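Local coordinates for probable arabinosyltransferase C (Mycobacterium tuberculosis, PDB 3PTY), which probably polymerises arabinose into the arabinan of the mycobacterial cell wall, the part present here being its C-terminal, lectin-like carbohydrate-binding domain, at residues A[255-260]-A[274-279]. Numbering follows the deposited sequence.
Sequences NVVGAA and PCQRPF. With AFO (octyl alpha-D-arabinofuranoside), chain B.
The loop that leaves helix 253-257 meets the run into edge strand 277-278 where Gly258, just past the helix end, offers its carbonyl to Gln276. NE2 of Gln276 donates to Gly258 O at 3.0 Å, with an N-H...O angle of 153°, and approaches from above the carbonyl plane. Gln276 begins by pointing away from the loop, but a bend at chi2 (60°) swings its amide back; a glutamine is long enough for this and still places CG 3.9 Å from CG1 of buried Val257, the two side chains crossing at about a right angle. NE2 also donates to Gln254 OE1, so one amide ties the helix to the turn that follows it. Gly258 has a positive phi (71°), which glycine accepts readily. Its carbonyl takes a second bond from a water that in turn accepts from Arg277 N. At Ala259 the small side chain lets the backbones come close: CA makes a CA-H...O contact of 3.3 Å with Cys275 O, and a second water bridges that oxygen and Ala259 O. Arg277, with CG anti to its own N and the chain extended to NE, lays its aliphatic part along the loop, CD 3.2 Å from Ala260 O, while NE forms a salt bridge with Glu287. Cys275 is disulfide-bonded to Cys31, and Pro278 CG touches C5 of the arabinofuranoside at 3.8 Å. Beyond the contact, Arg277 and Phe279 bond through their backbones to Val263 of strand 262-264, on which Val257 and Gln276 also pack, while Val257 reaches Trp291 of strand 291-294.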
loop_
_atom_site.group_PDB
_atom_site.type_symbol
_atom_site.label_atom_id
_atom_site.label_comp_id
_atom_site.label_asym_id
_atom_site.label_seq_id
_atom_site.Cartn_x
_atom_site.Cartn_y
_atom_site.Cartn_z
ATOM N N ASN A 255 15.999 -1.410 -16.712
ATOM C CA ASN A 255 16.928 -2.391 -17.261
ATOM C C ASN A 255 16.811 -3.743 -16.567
ATOM O O ASN A 255 16.988 -4.786 -17.192
ATOM C CB ASN A 255 18.369 -1.876 -17.173
ATOM C CG ASN A 255 19.380 -2.873 -17.718
ATOM O OD1 ASN A 255 19.719 -3.860 -17.060
ATOM N ND2 ASN A 255 19.873 -2.614 -18.923
ATOM N N VAL A 256 16.514 -3.723 -15.269
ATOM C CA VAL A 256 16.426 -4.954 -14.499
ATOM C C VAL A 256 15.106 -5.682 -14.732
ATOM O O VAL A 256 15.085 -6.888 -14.974
ATOM C CB VAL A 256 16.586 -4.670 -12.984
ATOM C CG1 VAL A 256 16.121 -5.868 -12.169
ATOM C CG2 VAL A 256 18.031 -4.337 -12.671
ATOM N N VAL A 257 14.007 -4.941 -14.651
ATOM C CA VAL A 257 12.671 -5.524 -14.731
ATOM C C VAL A 257 12.198 -5.662 -16.177
ATOM O O VAL A 257 11.577 -6.657 -16.545
ATOM C CB VAL A 257 11.654 -4.686 -13.917
ATOM C CG1 VAL A 257 10.235 -5.196 -14.123
ATOM C CG2 VAL A 257 12.022 -4.718 -12.425
ATOM N N GLY A 258 12.503 -4.658 -16.992
ATOM C CA GLY A 258 12.126 -4.664 -18.394
ATOM C C GLY A 258 10.635 -4.481 -18.602
ATOM O O GLY A 258 9.907 -4.117 -17.680
ATOM N N ALA A 259 10.180 -4.746 -19.822
ATOM C CA ALA A 259 8.786 -4.527 -20.196
ATOM C C ALA A 259 8.021 -5.831 -20.409
ATOM O O ALA A 259 6.841 -5.809 -20.763
ATOM C CB ALA A 259 8.708 -3.656 -21.448
ATOM N N ALA A 260 8.687 -6.961 -20.181
ATOM C CA ALA A 260 8.087 -8.273 -20.419
ATOM C C ALA A 260 7.711 -9.048 -19.147
ATOM O O ALA A 260 6.656 -9.677 -19.107
ATOM C CB ALA A 260 9.005 -9.123 -21.306
ATOM N N PRO A 274 4.987 3.243 -16.486
ATOM C CA PRO A 274 4.208 3.005 -17.705
ATOM C C PRO A 274 4.765 1.873 -18.569
ATOM O O PRO A 274 4.005 1.292 -19.338
ATOM C CB PRO A 274 4.324 4.343 -18.448
ATOM C CG PRO A 274 5.630 4.909 -17.956
ATOM C CD PRO A 274 5.589 4.588 -16.488
ATOM N N CYS A 275 6.056 1.563 -18.451
ATOM C CA CYS A 275 6.662 0.541 -19.309
ATOM C C CYS A 275 6.636 -0.858 -18.697
ATOM O O CYS A 275 6.986 -1.831 -19.362
ATOM C CB CYS A 275 8.107 0.907 -19.683
ATOM S SG CYS A 275 8.310 2.463 -20.615
ATOM N N GLN A 276 6.245 -0.968 -17.429
ATOM C CA GLN A 276 6.161 -2.283 -16.792
ATOM C C GLN A 276 4.849 -2.974 -17.136
ATOM O O GLN A 276 3.805 -2.335 -17.189
ATOM C CB GLN A 276 6.308 -2.180 -15.271
ATOM C CG GLN A 276 7.751 -2.244 -14.811
ATOM C CD GLN A 276 8.573 -1.130 -15.404
ATOM O OE1 GLN A 276 8.318 0.043 -15.146
ATOM N NE2 GLN A 276 9.563 -1.487 -16.214
ATOM N N ARG A 277 4.910 -4.282 -17.349
ATOM C CA ARG A 277 3.730 -5.078 -17.675
ATOM C C ARG A 277 2.965 -5.439 -16.409
ATOM O O ARG A 277 3.460 -6.198 -15.576
ATOM C CB ARG A 277 4.164 -6.356 -18.402
ATOM C CG ARG A 277 3.044 -7.341 -18.755
ATOM C CD ARG A 277 3.668 -8.611 -19.362
ATOM N NE ARG A 277 2.702 -9.673 -19.632
ATOM C CZ ARG A 277 2.061 -9.823 -20.788
ATOM N NH1 ARG A 277 2.260 -8.959 -21.780
ATOM N NH2 ARG A 277 1.209 -10.827 -20.952
ATOM N N PRO A 278 1.743 -4.908 -16.258
ATOM C CA PRO A 278 0.984 -5.175 -15.034
ATOM C C PRO A 278 0.435 -6.589 -15.049
ATOM O O PRO A 278 -0.132 -7.017 -16.051
ATOM C CB PRO A 278 -0.176 -4.164 -15.098
ATOM C CG PRO A 278 0.168 -3.222 -16.226
ATOM C CD PRO A 278 1.015 -4.014 -17.171
ATOM N N PHE A 279 0.611 -7.310 -13.951
ATOM C CA PHE A 279 0.078 -8.653 -13.848
ATOM C C PHE A 279 -1.441 -8.571 -13.769
ATOM O O PHE A 279 -1.984 -7.793 -12.980
ATOM C CB PHE A 279 0.630 -9.364 -12.611
ATOM C CG PHE A 279 0.074 -10.743 -12.420
ATOM C CD1 PHE A 279 0.521 -11.798 -13.202
ATOM C CD2 PHE A 279 -0.922 -10.979 -11.489
ATOM C CE1 PHE A 279 -0.000 -13.074 -13.041
ATOM C CE2 PHE A 279 -1.447 -12.250 -11.324
ATOM C CZ PHE A 279 -0.982 -13.300 -12.104
HETATM C C1 AFO B . -2.687 0.648 -15.475
HETATM O O1 AFO B . -3.828 1.231 -16.109
HETATM C C2 AFO B . -1.904 1.792 -14.840
HETATM O O2 AFO B . -1.508 1.495 -13.495
HETATM C C3 AFO B . -0.701 2.021 -15.734
HETATM O O3 AFO B . -0.762 3.352 -16.233
HETATM C C4 AFO B . -0.867 1.044 -16.889
HETATM O O4 AFO B . -1.832 0.070 -16.467
HETATM C C5 AFO B . 0.443 0.384 -17.314
HETATM O O5 AFO B . 0.312 -0.121 -18.651
HETATM C "C1'" AFO B . -4.626 0.300 -16.834
HETATM C "C2'" AFO B . -5.612 1.105 -17.673
HETATM C "C3'" AFO B . -6.837 0.288 -18.077
HETATM C "C4'" AFO B . -7.643 1.069 -19.109
HETATM C "C5'" AFO B . -7.356 2.565 -19.021
HETATM C "C6'" AFO B . -8.045 3.232 -17.833
HETATM C "C7'" AFO B . -7.552 4.665 -17.655
HETATM C "C8'" AFO B . -8.295 5.369 -16.541
HETATM O O HOH W 1 7.400 -5.496 -17.036
HETATM O O HOH W 2 4.976 -3.689 -20.950
#